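Local structure of putative methylthioribose-1-phosphate isomerase (Pyrococcus horikoshii OT3, 6A34) at residues K8-L13 with V175-V180; F68-Y73 with D87-A92; W197-R202 with I225-A230. The protein probably catalyses the interconversion of 5-methylthioribose 1-phosphate and 5-methylthioribulose 1-phosphate in methionine salvage. One frame throughout, in Å; residues are numbered along the deposited sequence.

Interaction 1: K8-L13 with V175-V180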
loop_
_atom_site.group_PDB
_atom_site.type_symbol
_atom_site.label_atom_id
_atom_site.label_comp_id
_atom_site.label_asym_id
_atom_site.label_seq_id
_atom_site.Cartn_x
_atom_site.Cartn_y
_atom_site.Cartn_z
ATOM N N LYS A 8 21.045 14.013 -22.197
ATOM C CA LYS A 8 20.243 15.230 -22.415
ATOM C C LYS A 8 19.098 14.950 -23.373
ATOM O O LYS A 8 18.091 15.649 -23.348
ATOM C CB LYS A 8 21.079 16.383 -22.984
ATOM C CG LYS A 8 21.528 17.398 -21.939
ATOM C CD LYS A 8 22.714 18.262 -22.351
ATOM C CE LYS A 8 23.054 19.296 -21.295
ATOM N NZ LYS A 8 24.365 19.948 -21.546
ATOM N N GLU A 9 19.249 13.921 -24.200
ATOM C CA GLU A 9 18.148 13.509 -25.062
ATOM C C GLU A 9 17.110 12.682 -24.285
ATOM O O GLU A 9 15.996 12.526 -24.781
ATOM C CB GLU A 9 18.668 12.728 -26.277
ATOM C CG GLU A 9 19.403 13.598 -27.276
ATOM C CD GLU A 9 20.085 12.834 -28.398
ATOM O OE1 GLU A 9 20.682 11.784 -28.131
ATOM O OE2 GLU A 9 20.025 13.308 -29.541
ATOM N N LEU A 10 17.482 12.133 -23.113
ATOM C CA LEU A 10 16.629 11.185 -22.344
ATOM C C LEU A 10 15.851 11.888 -21.220
ATOM O O LEU A 10 14.781 11.439 -20.830
ATOM C CB LEU A 10 17.515 10.069 -21.789
ATOM C CG LEU A 10 18.020 9.066 -22.829
ATOM C CD1 LEU A 10 18.960 8.077 -22.179
ATOM C CD2 LEU A 10 16.879 8.337 -23.534
ATOM N N THR A 11 16.381 12.997 -20.695
ATOM C CA THR A 11 15.742 13.697 -19.581
ATOM C C THR A 11 15.963 15.202 -19.722
ATOM O O THR A 11 16.929 15.623 -20.322
ATOM C CB THR A 11 16.306 13.249 -18.227
ATOM O OG1 THR A 11 15.467 13.792 -17.201
ATOM C CG2 THR A 11 17.739 13.696 -18.024
ATOM N N LYS A 12 15.071 15.977 -19.111
ATOM C CA LYS A 12 15.198 17.416 -19.024
ATOM C C LYS A 12 15.724 17.818 -17.642
ATOM O O LYS A 12 15.993 18.969 -17.401
ATOM C CB LYS A 12 13.848 18.085 -19.269
ATOM C CG LYS A 12 13.348 18.038 -20.703
ATOM C CD LYS A 12 11.870 18.425 -20.818
ATOM C CE LYS A 12 11.241 17.966 -22.120
ATOM N NZ LYS A 12 9.919 17.325 -21.904
ATOM N N LEU A 13 15.850 16.845 -16.744
ATOM C CA LEU A 13 16.328 17.073 -15.415
ATOM C C LEU A 13 17.832 17.312 -15.454
ATOM O O LEU A 13 18.546 16.642 -16.208
ATOM C CB LEU A 13 16.034 15.845 -14.541
ATOM C CG LEU A 13 14.574 15.630 -14.143
ATOM C CD1 LEU A 13 14.398 14.278 -13.473
ATOM C CD2 LEU A 13 14.063 16.733 -13.230
ATOM N N VAL A 175 23.037 9.534 -10.081
ATOM C CA VAL A 175 23.643 10.767 -10.513
ATOM C C VAL A 175 22.815 11.303 -11.671
ATOM O O VAL A 175 22.521 12.491 -11.690
ATOM C CB VAL A 175 25.118 10.584 -10.884
ATOM C CG1 VAL A 175 25.729 11.870 -11.416
ATOM C CG2 VAL A 175 25.895 10.042 -9.713
ATOM N N HIS A 176 22.413 10.424 -12.594
ATOM C CA HIS A 176 21.536 10.849 -13.707
ATOM C C HIS A 176 20.838 9.628 -14.339
ATOM O O HIS A 176 21.420 8.576 -14.420
ATOM C CB HIS A 176 22.358 11.705 -14.715
ATOM C CG HIS A 176 21.608 12.840 -15.344
ATOM N ND1 HIS A 176 21.952 13.341 -16.597
ATOM C CD2 HIS A 176 20.511 13.544 -14.923
ATOM C CE1 HIS A 176 21.097 14.312 -16.920
ATOM N NE2 HIS A 176 20.196 14.463 -15.895
ATOM N N LEU A 177 19.569 9.806 -14.735
ATOM C CA LEU A 177 18.798 8.926 -15.640
ATOM C C LEU A 177 18.054 7.813 -14.881
ATOM O O LEU A 177 16.869 7.499 -15.205
ATOM C CB LEU A 177 19.719 8.317 -16.706
ATOM C CG LEU A 177 20.484 9.311 -17.573
ATOM C CD1 LEU A 177 21.323 8.570 -18.599
ATOM C CD2 LEU A 177 19.539 10.277 -18.258
ATOM N N GLY A 178 18.744 7.174 -13.932
ATOM C CA GLY A 178 18.164 6.088 -13.157
ATOM C C GLY A 178 18.607 4.738 -13.667
ATOM O O GLY A 178 19.299 4.664 -14.661
ATOM N N THR A 179 18.223 3.682 -12.942
ATOM C CA THR A 179 18.391 2.318 -13.402
ATOM C C THR A 179 17.131 1.969 -14.185
ATOM O O THR A 179 17.132 1.916 -15.443
ATOM C CB THR A 179 18.793 1.395 -12.241
ATOM O OG1 THR A 179 17.843 1.383 -11.171
ATOM C CG2 THR A 179 20.131 1.813 -11.666
ATOM N N VAL A 180 16.041 1.756 -13.442
ATOM C CA VAL A 180 14.744 1.644 -14.063
ATOM C C VAL A 180 14.557 2.897 -14.938
ATOM O O VAL A 180 14.134 2.838 -16.099
ATOM C CB VAL A 180 13.612 1.511 -13.012
ATOM C CG1 VAL A 180 12.238 1.674 -13.654
ATOM C CG2 VAL A 180 13.662 0.199 -12.249
#
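The imidazole of His176 reaches across to the backbone of Leu13. Its NE2 donates to Leu13 O at 2.8 Å, with an N-H...O angle of 158°. The oxygen lies close to the ring plane, but NE2 stands above the plane of the Leu13 carbonyl group. The methyl CG2 of Thr11 meets the same end of the ring obliquely, 3.3 Å from His176 NE2. Leu177 CD2 covers one face of the imidazole toward its rim. The same methyl carbon packs 3.9 Å from Thr11 CG2, and Leu177 CD2 is 4.1 Å from Leu10 CB.

Thr11 is fixed through its hydroxyl. OG1 is anti to the backbone N (chi1 -170°) and accepts from Leu13 N at 3.1 Å, forming an ST turn. Asp218 bonds both Thr11 OG1 and Lys12 N. Across the contact, Asn147 bonds His176 O, while Ser171 and Arg185 bond Leu177 N and O. The contact thus ties the end of helix 7-10 and the chain just after it to the loop between strand 161-165 and helix 180-189. A backbone carbonyl oxygen can only accept, so the bond to Leu13 O implies a proton on His176 NE2.

Interaction 2: F68-Y73 with D87-A92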
loop_
_atom_site.group_PDB
_atom_site.type_symbol
_atom_site.label_atom_id
_atom_site.label_comp_id
_atom_site.label_asym_id
_atom_site.label_seq_id
_atom_site.Cartn_x
_atom_site.Cartn_y
_atom_site.Cartn_z
ATOM N N PHE A 68 32.440 14.749 -4.376
ATOM C CA PHE A 68 32.511 16.163 -4.746
ATOM C C PHE A 68 32.759 17.055 -3.532
ATOM O O PHE A 68 33.135 18.186 -3.700
ATOM C CB PHE A 68 31.246 16.605 -5.473
ATOM C CG PHE A 68 31.188 16.104 -6.889
ATOM C CD1 PHE A 68 32.324 16.072 -7.676
ATOM C CD2 PHE A 68 29.996 15.681 -7.438
ATOM C CE1 PHE A 68 32.267 15.636 -8.984
ATOM C CE2 PHE A 68 29.947 15.222 -8.740
ATOM C CZ PHE A 68 31.079 15.191 -9.507
ATOM N N GLY A 69 32.498 16.542 -2.323
ATOM C CA GLY A 69 32.847 17.239 -1.088
ATOM C C GLY A 69 34.351 17.333 -0.892
ATOM O O GLY A 69 34.849 18.334 -0.363
ATOM N N LEU A 70 35.075 16.295 -1.322
ATOM C CA LEU A 70 36.536 16.327 -1.309
ATOM C C LEU A 70 37.090 17.204 -2.436
ATOM O O LEU A 70 38.080 17.866 -2.251
ATOM C CB LEU A 70 37.058 14.896 -1.392
ATOM C CG LEU A 70 36.701 14.043 -0.170
ATOM C CD1 LEU A 70 37.119 12.613 -0.388
ATOM C CD2 LEU A 70 37.350 14.605 1.091
ATOM N N ALA A 71 36.472 17.155 -3.617
ATOM C CA ALA A 71 36.829 18.039 -4.723
ATOM C C ALA A 71 36.709 19.488 -4.241
ATOM O O ALA A 71 37.639 20.272 -4.396
ATOM C CB ALA A 71 35.938 17.786 -5.911
ATOM N N LEU A 72 35.572 19.800 -3.613
ATOM C CA LEU A 72 35.319 21.118 -3.061
ATOM C C LEU A 72 36.442 21.466 -2.071
ATOM O O LEU A 72 37.017 22.556 -2.139
ATOM C CB LEU A 72 33.942 21.173 -2.397
ATOM C CG LEU A 72 33.586 22.518 -1.767
ATOM C CD1 LEU A 72 33.291 23.556 -2.830
ATOM C CD2 LEU A 72 32.394 22.401 -0.846
ATOM N N TYR A 73 36.782 20.526 -1.194
ATOM C CA TYR A 73 37.848 20.745 -0.254
ATOM C C TYR A 73 39.132 21.114 -1.005
ATOM O O TYR A 73 39.840 22.046 -0.612
ATOM C CB TYR A 73 38.108 19.535 0.641
ATOM C CG TYR A 73 39.359 19.746 1.438
ATOM C CD1 TYR A 73 39.386 20.646 2.498
ATOM C CD2 TYR A 73 40.537 19.124 1.063
ATOM C CE1 TYR A 73 40.568 20.921 3.180
ATOM C CE2 TYR A 73 41.722 19.385 1.733
ATOM C CZ TYR A 73 41.738 20.286 2.790
ATOM O OH TYR A 73 42.921 20.502 3.422
ATOM N N ASP A 87 46.376 17.134 5.988
ATOM C CA ASP A 87 45.729 17.106 7.301
ATOM C C ASP A 87 44.270 17.508 7.114
ATOM O O ASP A 87 43.390 16.820 7.595
ATOM C CB ASP A 87 46.409 17.995 8.355
ATOM C CG ASP A 87 47.762 17.474 8.848
ATOM O OD1 ASP A 87 48.202 16.387 8.376
ATOM O OD2 ASP A 87 48.389 18.174 9.687
ATOM N N GLY A 88 44.047 18.623 6.408
ATOM C CA GLY A 88 42.696 19.124 6.113
ATOM C C GLY A 88 41.888 18.116 5.314
ATOM O O GLY A 88 40.704 17.920 5.568
ATOM N N PHE A 89 42.546 17.457 4.356
ATOM C CA PHE A 89 41.897 16.467 3.533
ATOM C C PHE A 89 41.389 15.294 4.388
ATOM O O PHE A 89 40.272 14.806 4.195
ATOM C CB PHE A 89 42.845 15.950 2.459
ATOM C CG PHE A 89 42.292 14.751 1.738
ATOM C CD1 PHE A 89 42.507 13.476 2.234
ATOM C CD2 PHE A 89 41.527 14.911 0.591
ATOM C CE1 PHE A 89 41.967 12.378 1.589
ATOM C CE2 PHE A 89 41.026 13.811 -0.078
ATOM C CZ PHE A 89 41.225 12.547 0.437
ATOM N N GLU A 90 42.240 14.812 5.297
ATOM C CA GLU A 90 41.860 13.772 6.256
ATOM C C GLU A 90 40.673 14.260 7.104
ATOM O O GLU A 90 39.691 13.549 7.260
ATOM C CB GLU A 90 43.061 13.370 7.117
ATOM C CG GLU A 90 43.315 11.872 7.125
ATOM C CD GLU A 90 42.274 11.018 7.839
ATOM O OE1 GLU A 90 41.738 11.473 8.866
ATOM O OE2 GLU A 90 42.015 9.886 7.382
ATOM N N LYS A 91 40.732 15.482 7.640
ATOM C CA LYS A 91 39.584 15.986 8.392
ATOM C C LYS A 91 38.314 15.939 7.527
ATOM O O LYS A 91 37.254 15.516 7.991
ATOM C CB LYS A 91 39.792 17.416 8.882
ATOM C CG LYS A 91 40.518 17.537 10.213
ATOM C CD LYS A 91 40.810 18.986 10.607
ATOM C CE LYS A 91 41.515 19.106 11.945
ATOM N NZ LYS A 91 42.731 18.258 11.998
ATOM N N ALA A 92 38.429 16.368 6.264
ATOM C CA ALA A 92 37.291 16.462 5.390
ATOM C C ALA A 92 36.763 15.051 5.047
ATOM O O ALA A 92 35.560 14.838 4.974
ATOM C CB ALA A 92 37.664 17.267 4.169
#
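Tyr73 extends its ring from helix 59-76 onto the backbone of helix 82-97. Its CG is anti to the backbone N (chi1 171°), and the hydroxyl ends 3.0 Å from Gly88 CA. Gly88 O stands over one ring face, offset toward the rim. A side chain on Gly88 would run into Tyr73 OH. Phe89 N is also near that oxygen, but the angle is too poor for a hydrogen bond; Tyr73 OH instead bonds Phe85 O, one turn earlier. The two helices are consecutive and pack antiparallel as a helical hairpin, their segment axes 10.1 Å apart at an angle of 152°. This fits the helical N-terminal part of the eIF-2B-like family.

Phe89 CB meets Tyr73 CE2 at 3.7 Å, the two side chains crossing at about a right angle. An alanine in place of Tyr73 loses the packing on Gly88 and Phe89 and the bond to Phe85 O, and would probably loosen the hairpin.

Leu70 has CG beside the backbone N and anti to the carbonyl carbon. This brings Leu70 CD2 to 3.9 Å from Phe89 CE2 and 4.1 Å from Ala92 CB. Ile113 of helix 104-119 touches both Leu70 and Phe89.

Interaction 3: W197-R202 with I225-A230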
loop_
_atom_site.group_PDB
_atom_site.type_symbol
_atom_site.label_atom_id
_atom_site.label_comp_id
_atom_site.label_asym_id
_atom_site.label_seq_id
_atom_site.Cartn_x
_atom_site.Cartn_y
_atom_site.Cartn_z
ATOM N N TRP A 197 2.894 2.223 -15.218
ATOM C CA TRP A 197 2.269 2.130 -13.892
ATOM C C TRP A 197 3.330 2.347 -12.817
ATOM O O TRP A 197 4.418 1.710 -12.865
ATOM C CB TRP A 197 1.629 0.762 -13.663
ATOM C CG TRP A 197 0.546 0.423 -14.622
ATOM C CD1 TRP A 197 0.666 -0.336 -15.738
ATOM C CD2 TRP A 197 -0.828 0.827 -14.545
ATOM N NE1 TRP A 197 -0.550 -0.448 -16.348
ATOM C CE2 TRP A 197 -1.484 0.246 -15.638
ATOM C CE3 TRP A 197 -1.568 1.604 -13.645
ATOM C CZ2 TRP A 197 -2.852 0.396 -15.859
ATOM C CZ3 TRP A 197 -2.918 1.774 -13.869
ATOM C CH2 TRP A 197 -3.553 1.182 -14.967
ATOM N N LEU A 198 2.976 3.167 -11.826
ATOM C CA LEU A 198 3.814 3.465 -10.663
ATOM C C LEU A 198 3.085 3.080 -9.377
ATOM O O LEU A 198 2.091 3.727 -9.019
ATOM C CB LEU A 198 4.118 4.963 -10.618
ATOM C CG LEU A 198 4.860 5.495 -11.831
ATOM C CD1 LEU A 198 5.028 7.020 -11.708
ATOM C CD2 LEU A 198 6.201 4.790 -11.985
ATOM N N ASP A 199 3.603 2.057 -8.683
ATOM C CA ASP A 199 3.169 1.720 -7.331
ATOM C C ASP A 199 3.603 2.876 -6.430
ATOM O O ASP A 199 4.766 3.284 -6.487
ATOM C CB ASP A 199 3.810 0.426 -6.832
ATOM C CG ASP A 199 3.390 -0.855 -7.542
ATOM O OD1 ASP A 199 2.381 -0.848 -8.257
ATOM O OD2 ASP A 199 4.088 -1.872 -7.351
ATOM N N GLU A 200 2.699 3.380 -5.584
ATOM C CA GLU A 200 3.035 4.504 -4.708
ATOM C C GLU A 200 4.191 4.133 -3.771
ATOM O O GLU A 200 5.002 5.014 -3.429
ATOM C CB GLU A 200 1.798 5.014 -3.967
ATOM C CG GLU A 200 1.099 4.018 -3.046
ATOM C CD GLU A 200 -0.049 4.669 -2.272
ATOM O OE1 GLU A 200 -0.276 5.871 -2.522
ATOM O OE2 GLU A 200 -0.698 3.997 -1.396
ATOM N N THR A 201 4.214 2.858 -3.329
ATOM C CA THR A 201 5.278 2.218 -2.534
ATOM C C THR A 201 5.324 2.713 -1.080
ATOM O O THR A 201 6.282 3.382 -0.630
ATOM C CB THR A 201 6.647 2.366 -3.208
ATOM O OG1 THR A 201 6.498 2.167 -4.616
ATOM C CG2 THR A 201 7.638 1.349 -2.684
ATOM N N ARG A 202 4.293 2.332 -0.328
ATOM C CA ARG A 202 4.248 2.491 1.105
ATOM C C ARG A 202 5.327 1.602 1.718
ATOM O O ARG A 202 5.701 0.600 1.116
ATOM C CB ARG A 202 2.870 2.097 1.662
ATOM C CG ARG A 202 1.816 3.197 1.601
ATOM C CD ARG A 202 2.045 4.322 2.600
ATOM N NE ARG A 202 1.783 3.918 3.967
ATOM C CZ ARG A 202 2.099 4.636 5.034
ATOM N NH1 ARG A 202 2.854 5.719 4.905
ATOM N NH2 ARG A 202 1.654 4.244 6.216
ATOM N N ILE A 225 -0.782 4.309 -8.723
ATOM C CA ILE A 225 -1.754 3.402 -8.074
ATOM C C ILE A 225 -1.308 3.041 -6.654
ATOM O O ILE A 225 -0.101 3.039 -6.314
ATOM C CB ILE A 225 -1.937 2.098 -8.867
ATOM C CG1 ILE A 225 -0.605 1.371 -9.055
ATOM C CG2 ILE A 225 -2.677 2.305 -10.193
ATOM C CD1 ILE A 225 -0.804 0.009 -9.622
ATOM N N ALA A 226 -2.295 2.637 -5.846
ATOM C CA ALA A 226 -2.029 2.040 -4.541
ATOM C C ALA A 226 -1.390 0.671 -4.791
ATOM O O ALA A 226 -1.702 0.005 -5.760
ATOM C CB ALA A 226 -3.296 1.924 -3.713
ATOM N N ASP A 227 -0.494 0.271 -3.895
ATOM C CA ASP A 227 0.243 -1.012 -3.990
ATOM C C ASP A 227 -0.721 -2.187 -4.140
ATOM O O ASP A 227 -0.461 -3.126 -4.872
ATOM C CB ASP A 227 1.128 -1.147 -2.763
ATOM C CG ASP A 227 2.149 -0.026 -2.679
ATOM O OD1 ASP A 227 2.754 0.277 -3.743
ATOM O OD2 ASP A 227 2.335 0.539 -1.551
ATOM N N ASN A 228 -1.816 -2.119 -3.380
ATOM C CA ASN A 228 -2.918 -3.046 -3.416
ATOM C C ASN A 228 -3.406 -3.273 -4.843
ATOM O O ASN A 228 -3.966 -4.309 -5.142
ATOM C CB ASN A 228 -4.116 -2.544 -2.581
ATOM C CG ASN A 228 -4.004 -2.916 -1.121
ATOM O OD1 ASN A 228 -3.392 -3.942 -0.780
ATOM N ND2 ASN A 228 -4.597 -2.108 -0.263
ATOM N N ALA A 229 -3.283 -2.281 -5.712
ATOM C CA ALA A 229 -3.923 -2.428 -7.007
ATOM C C ALA A 229 -2.996 -3.082 -8.032
ATOM O O ALA A 229 -3.392 -3.269 -9.196
ATOM C CB ALA A 229 -4.363 -1.054 -7.503
ATOM N N ALA A 230 -1.736 -3.361 -7.690
ATOM C CA ALA A 230 -0.837 -3.851 -8.784
ATOM C C ALA A 230 -1.347 -5.202 -9.299
ATOM O O ALA A 230 -1.281 -5.497 -10.478
ATOM C CB ALA A 230 0.593 -3.915 -8.318
HETATM O O HOH W 1 -0.137 1.464 -1.380
#
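Strands 193-199 and 222-225 are parallel neighbours in the Rossmann-like sheet, joined by helix 206-217 in a beta-alpha-beta crossover. The contact lies at their C-terminal ends, beside the predicted active site. Ile225 N donates to Leu198 O at 2.9 Å, in the carbonyl plane. Glu200 N donates to Ile225 O, almost along the C=O axis. Ile225 CG2 packs 3.7 Å from Trp197 CE3, the side chains crossing at about a right angle.

Beyond the strands, the Asp227 carboxylate takes over. OD1 accepts from Thr201 N at 3.0 Å, and OD2 accepts from Arg202 N at 2.9 Å. Both oxygens use their syn lone pairs, so one carboxylate grips two successive backbone N-H groups. This holds the turn in which Thr201 takes positive phi (72°). Thr201 OG1 donates to Asp199 O and is also bonded to Cys167 N, the residue predicted to stabilise the transition state.

Three acids gather here. Asp199 OD2 is 4.4 Å from Asp227 OD1, with the carboxylate planes 86° apart. Glu200 OE2 is 4.6 Å from Asp227 OD2. The nearby charge may raise the proton affinity of Asp199, though the bond from Asp199 OD2 to His166 ND1 may offset this. Glu200 CG sits between the backbone N and the carbonyl carbon (chi1 61°), and the chain is extended beyond it. Its OE2 forms a salt bridge with Arg202 NE of the second subunit, and the reverse pair repeats across the dimer. A water donates to Glu200 OE2 at 2.6 Å, accepts from Asp227 N and gives a weak bond to Asp227 OD2. Asp199 OD1 is buried with no polar partner in the model, and Ala230 CB lies 3.6 Å from this oxygen.

All three contacts are largely buried, but their settings differ. Interaction 2 joins two helices mainly by apolar packing, and includes the partly exposed Tyr73 and Gly88. Interaction 3 is part of the sheet, at its edge strand. Interaction 1 holds no strand and mixes one side-chain-to-backbone bond with methyl packing. Interaction 3 is the most polar, with strand bonds, carboxylates and a water, and it alone reaches the second subunit. Helix 125-157 touches side chains of interactions 1 and 2. Helix 206-217 touches Leu13 of interaction 1 and also packs on interaction 3. Interaction 2 is nested in the loop closed by interaction 1. The centres of interactions 2 and 3 are about 42 Å apart.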